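Local coordinates for Alpha/beta hydrolase (Enterobacter asburiae, PDB 6KMO), which probably hydrolyses carboxylic esters, as an esterase or lipase of the alpha/beta hydrolase fold, at residues 266-280 and 295-309. The protein carries 2 engineered substitutions. Sequence-based numbering, arbitrary orientation. Where two conformers were deposited one is given.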
# COMPACT_ATOMS: atom_id res chain seq x y z
N PHE A 266 5.48 -20.54 5.55
CA PHE A 266 5.33 -19.31 6.34
C PHE A 266 3.92 -18.77 6.15
O PHE A 266 3.32 -18.92 5.09
CB PHE A 266 6.34 -18.32 5.76
CG PHE A 266 6.74 -17.14 6.65
CD1 PHE A 266 7.72 -17.27 7.63
CD2 PHE A 266 6.22 -15.88 6.41
CE1 PHE A 266 8.13 -16.18 8.37
CE2 PHE A 266 6.63 -14.77 7.15
CZ PHE A 266 7.58 -14.92 8.12
N PRO A 267 3.35 -18.12 7.17
CA PRO A 267 1.98 -17.59 7.02
C PRO A 267 1.89 -16.53 5.93
O PRO A 267 2.87 -15.86 5.59
CB PRO A 267 1.66 -17.00 8.40
CG PRO A 267 2.59 -17.72 9.35
CD PRO A 267 3.84 -17.99 8.55
N GLU A 268 0.68 -16.35 5.41
CA GLU A 268 0.41 -15.24 4.51
C GLU A 268 0.85 -13.95 5.17
O GLU A 268 0.63 -13.74 6.36
CB GLU A 268 -1.07 -15.19 4.15
CG GLU A 268 -1.56 -16.47 3.47
CD GLU A 268 -2.77 -16.29 2.58
OE1 GLU A 268 -3.07 -15.18 2.12
OE2 GLU A 268 -3.45 -17.32 2.33
N THR A 269 1.44 -13.05 4.37
CA THR A 269 2.18 -11.92 4.92
C THR A 269 1.96 -10.65 4.13
O THR A 269 1.88 -10.67 2.89
CB THR A 269 3.68 -12.27 4.95
OG1 THR A 269 3.91 -13.33 5.88
CG2 THR A 269 4.54 -11.11 5.38
N LEU A 270 1.89 -9.53 4.85
CA LEU A 270 1.97 -8.19 4.31
C LEU A 270 3.24 -7.56 4.87
O LEU A 270 3.45 -7.58 6.09
CB LEU A 270 0.77 -7.34 4.72
CG LEU A 270 0.88 -5.85 4.41
CD1 LEU A 270 0.93 -5.58 2.91
CD2 LEU A 270 -0.30 -5.11 5.00
N ILE A 271 4.08 -7.00 4.00
CA ILE A 271 5.24 -6.22 4.42
C ILE A 271 5.04 -4.80 3.93
O ILE A 271 4.79 -4.59 2.74
CB ILE A 271 6.55 -6.79 3.85
CG1 ILE A 271 6.82 -8.18 4.38
CG2 ILE A 271 7.72 -5.86 4.16
CD1 ILE A 271 7.90 -8.96 3.65
N GLN A 272 5.14 -3.82 4.83
CA GLN A 272 5.23 -2.42 4.42
C GLN A 272 6.68 -1.97 4.57
O GLN A 272 7.33 -2.27 5.57
CB GLN A 272 4.36 -1.50 5.28
CG GLN A 272 2.87 -1.82 5.23
CD GLN A 272 2.00 -0.69 5.73
OE1 GLN A 272 2.47 0.28 6.34
NE2 GLN A 272 0.69 -0.81 5.50
N THR A 273 7.18 -1.23 3.58
CA THR A 273 8.48 -0.60 3.70
C THR A 273 8.36 0.90 3.49
O THR A 273 7.41 1.40 2.88
CB THR A 273 9.50 -1.20 2.73
OG1 THR A 273 9.02 -0.95 1.41
CG2 THR A 273 9.73 -2.68 2.98
N ALA A 274 9.33 1.62 4.04
CA ALA A 274 9.45 3.06 3.87
C ALA A 274 10.51 3.35 2.82
O ALA A 274 11.59 2.75 2.84
CB ALA A 274 9.87 3.71 5.18
N GLU A 275 10.21 4.28 1.91
CA GLU A 275 11.14 4.56 0.82
C GLU A 275 12.50 5.03 1.34
O GLU A 275 13.53 4.68 0.76
CB GLU A 275 10.55 5.60 -0.15
CG GLU A 275 11.49 5.99 -1.29
CD GLU A 275 10.96 7.10 -2.17
OE1 GLU A 275 10.16 7.93 -1.70
OE2 GLU A 275 11.36 7.11 -3.35
N LEU A 276 12.52 5.84 2.39
CA LEU A 276 13.77 6.46 2.87
C LEU A 276 14.15 5.86 4.21
O LEU A 276 14.17 6.56 5.22
CB LEU A 276 13.62 7.99 2.94
CG LEU A 276 13.35 8.65 1.57
CD1 LEU A 276 11.88 8.97 1.42
CD2 LEU A 276 14.21 9.90 1.37
N ASP A 277 14.45 4.56 4.22
CA ASP A 277 14.74 3.78 5.43
C ASP A 277 15.91 2.86 5.10
O ASP A 277 15.90 2.17 4.08
CB ASP A 277 13.48 2.97 5.78
CG ASP A 277 13.60 2.13 7.05
OD1 ASP A 277 14.69 1.99 7.64
OD2 ASP A 277 12.53 1.60 7.49
N VAL A 278 16.93 2.86 5.97
CA VAL A 278 18.04 1.93 5.79
C VAL A 278 17.55 0.49 5.64
O VAL A 278 18.17 -0.29 4.91
CB VAL A 278 19.08 2.03 6.93
CG1 VAL A 278 19.78 3.39 6.90
CG2 VAL A 278 18.46 1.77 8.30
N LEU A 279 16.47 0.12 6.32
CA LEU A 279 15.93 -1.24 6.32
C LEU A 279 15.07 -1.55 5.10
O LEU A 279 14.62 -2.68 4.95
CB LEU A 279 15.08 -1.45 7.57
CG LEU A 279 15.78 -1.20 8.91
CD1 LEU A 279 14.75 -1.39 10.01
CD2 LEU A 279 16.99 -2.08 9.09
N ARG A 280 14.83 -0.58 4.22
CA ARG A 280 13.90 -0.81 3.12
C ARG A 280 14.27 -2.03 2.29
O ARG A 280 13.45 -2.91 2.04
CB ARG A 280 13.89 0.43 2.22
CG ARG A 280 12.95 0.34 1.05
CD ARG A 280 13.28 1.42 0.06
NE ARG A 280 14.53 1.15 -0.64
CZ ARG A 280 15.21 2.04 -1.35
NH1 ARG A 280 14.81 3.30 -1.42
NH2 ARG A 280 16.29 1.66 -2.00
N VAL A 295 4.88 -18.61 -0.52
CA VAL A 295 4.11 -17.93 0.52
C VAL A 295 3.30 -16.82 -0.13
O VAL A 295 3.87 -16.00 -0.86
CB VAL A 295 5.07 -17.34 1.54
CG1 VAL A 295 4.32 -16.57 2.62
CG2 VAL A 295 5.93 -18.44 2.17
N PRO A 296 1.99 -16.73 0.12
CA PRO A 296 1.23 -15.55 -0.33
C PRO A 296 1.73 -14.31 0.41
O PRO A 296 1.66 -14.23 1.64
CB PRO A 296 -0.22 -15.89 0.02
CG PRO A 296 -0.22 -17.41 0.14
CD PRO A 296 1.10 -17.72 0.76
N VAL A 297 2.28 -13.36 -0.34
CA VAL A 297 2.92 -12.19 0.26
C VAL A 297 2.69 -10.96 -0.60
O VAL A 297 2.79 -11.00 -1.84
CB VAL A 297 4.41 -12.44 0.54
CG1 VAL A 297 5.15 -12.81 -0.73
CG2 VAL A 297 5.04 -11.22 1.18
N THR A 298 2.39 -9.85 0.07
CA THR A 298 2.24 -8.53 -0.54
C THR A 298 3.31 -7.64 0.04
O THR A 298 3.50 -7.62 1.26
CB THR A 298 0.86 -7.95 -0.20
OG1 THR A 298 -0.17 -8.81 -0.70
CG2 THR A 298 0.68 -6.58 -0.80
N VAL A 299 4.02 -6.91 -0.82
CA VAL A 299 5.04 -5.96 -0.38
C VAL A 299 4.67 -4.58 -0.91
O VAL A 299 4.57 -4.39 -2.13
CB VAL A 299 6.44 -6.35 -0.87
CG1 VAL A 299 7.47 -5.33 -0.41
CG2 VAL A 299 6.83 -7.75 -0.35
N THR A 300 4.45 -3.63 -0.00
CA THR A 300 4.05 -2.28 -0.35
C THR A 300 5.10 -1.30 0.17
O THR A 300 5.33 -1.24 1.39
CB THR A 300 2.71 -1.90 0.27
OG1 THR A 300 1.74 -2.93 0.06
CG2 THR A 300 2.18 -0.60 -0.31
N ARG A 301 5.70 -0.54 -0.73
CA ARG A 301 6.59 0.55 -0.36
C ARG A 301 5.80 1.85 -0.33
O ARG A 301 5.13 2.20 -1.31
CB ARG A 301 7.72 0.67 -1.39
CG ARG A 301 8.69 1.81 -1.12
CD ARG A 301 9.60 2.08 -2.30
NE ARG A 301 10.61 1.05 -2.45
CZ ARG A 301 11.73 1.17 -3.15
NH1 ARG A 301 11.96 2.29 -3.81
NH2 ARG A 301 12.60 0.18 -3.19
N TYR A 302 5.87 2.57 0.78
CA TYR A 302 5.22 3.86 0.94
C TYR A 302 6.25 4.95 0.66
O TYR A 302 7.25 5.08 1.39
CB TYR A 302 4.55 4.00 2.31
CG TYR A 302 3.30 3.14 2.40
CD1 TYR A 302 3.38 1.79 2.67
CD2 TYR A 302 2.05 3.68 2.17
CE1 TYR A 302 2.25 0.99 2.71
CE2 TYR A 302 0.90 2.89 2.22
CZ TYR A 302 1.02 1.55 2.49
OH TYR A 302 -0.09 0.71 2.54
N ASN A 303 6.03 5.72 -0.40
CA ASN A 303 7.02 6.71 -0.79
C ASN A 303 7.01 7.93 0.13
O ASN A 303 6.01 8.28 0.76
CB ASN A 303 6.83 7.13 -2.25
CG ASN A 303 7.57 6.26 -3.22
OD1 ASN A 303 8.16 5.23 -2.86
ND2 ASN A 303 7.57 6.66 -4.48
N GLY A 304 8.19 8.56 0.23
CA GLY A 304 8.34 9.77 0.98
C GLY A 304 8.46 9.57 2.47
O GLY A 304 8.57 10.56 3.21
N MET A 305 8.45 8.33 2.94
CA MET A 305 8.40 8.02 4.36
C MET A 305 9.78 7.63 4.89
O MET A 305 10.62 7.06 4.17
CB MET A 305 7.43 6.85 4.64
CG MET A 305 5.96 7.14 4.41
SD MET A 305 5.27 8.55 5.42
CE MET A 305 5.28 9.89 4.14
N ILE A 306 9.99 7.93 6.16
CA ILE A 306 11.12 7.43 6.91
C ILE A 306 10.73 6.19 7.70
O ILE A 306 9.55 5.87 7.88
CB ILE A 306 11.68 8.51 7.88
CG1 ILE A 306 10.58 9.03 8.80
CG2 ILE A 306 12.36 9.62 7.10
CD1 ILE A 306 11.10 9.86 9.94
N HIS A 307 11.74 5.49 8.21
CA HIS A 307 11.54 4.42 9.17
C HIS A 307 10.58 4.86 10.27
O HIS A 307 10.65 5.98 10.78
CB HIS A 307 12.89 4.05 9.78
CG HIS A 307 12.81 2.87 10.69
ND1 HIS A 307 12.61 1.60 10.23
CD2 HIS A 307 12.82 2.80 12.05
CE1 HIS A 307 12.53 0.77 11.27
NE2 HIS A 307 12.67 1.48 12.38
N ASP A 308 9.69 3.95 10.68
CA ASP A 308 8.78 4.19 11.80
C ASP A 308 7.79 5.31 11.51
O ASP A 308 7.22 5.91 12.42
CB ASP A 308 9.53 4.45 13.12
CG ASP A 308 9.69 3.21 13.97
OD1 ASP A 308 8.88 2.25 13.88
OD2 ASP A 308 10.64 3.22 14.79
N TYR A 309 7.47 5.53 10.23
CA TYR A 309 6.48 6.54 9.88
C TYR A 309 5.18 6.31 10.62
O TYR A 309 4.55 7.26 11.11
CB TYR A 309 6.25 6.62 8.36
CG TYR A 309 5.80 5.34 7.66
CD1 TYR A 309 6.73 4.47 7.13
CD2 TYR A 309 4.46 5.04 7.50
CE1 TYR A 309 6.34 3.31 6.48
CE2 TYR A 309 4.05 3.87 6.85
CZ TYR A 309 5.01 3.01 6.33
OH TYR A 309 4.68 1.83 5.70
O HOH W 1 -0.66 -10.55 1.67
O HOH W 2 0.28 -2.11 2.78
O HOH W 3 14.44 6.39 7.85
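Strands 269-274 and 297-302 lie side by side as the last two parallel strands of the alpha/beta hydrolase sheet within this subunit, joined by helix 280-292 in a beta-alpha-beta unit, and the loops beyond them meet through Asp277 and His307. Residues 300-302 also pair antiparallel with a strand of the second subunit, carrying the sheet across the interface. Pairing runs from Thr269 with Val297 to Ala274 with Tyr302; Ile271 N to Thr298 O and Thr300 N to Ile271 O, both 2.9 Å, are nearly straight. On the face of Thr269, Ile271 and Thr273, CD1 of Ile271 packs 4.3 Å from Val299 CG2. On the other face Tyr309 OH donates to Gln272 OE1 (2.8 Å) from a position tilted out of the carbonyl plane, ring and amide planes nearly parallel (8° apart), while Ala274 CB sits at the ring edge of Tyr309. A water links Gln272 NE2, weakly, with Thr300 OG1 and Tyr302 OH, which also bonds Gln327.

Past the strand ends, Glu275, its side chain extended, accepts Gly304 N at OE1 (2.8 Å) through the anti lone pair and stacks its carboxylate on the amide of Asn303; Glu275 OE2 reaches Arg288 and Asn303 ND2 reaches Glu284, both of the second subunit. The guanidinium groups of Arg280 and Arg301 lie flat on each other, centres 4.0 Å apart, a like-charge stack that the Arg301-Glu284 salt bridge probably eases.

His307 ND1 points at Asp277 OD2, 2.7 Å away, on its syn side but tilted out of the carboxylate plane, while the oxygen lies in the imidazole plane; the carboxylate is turned 72° from the ring. Asp277 OD1 caps Leu279 N at the turn into helix 280-292, and Leu279 CD1 packs 3.3 Å from His307 CE1. With one oxygen held by the backbone and the other by the imidazole, Asp277 helps to fix the rotation of His307 beside Ser180 of a probable nucleophile elbow, consistent with the acid-histidine pair of a hydrolase triad.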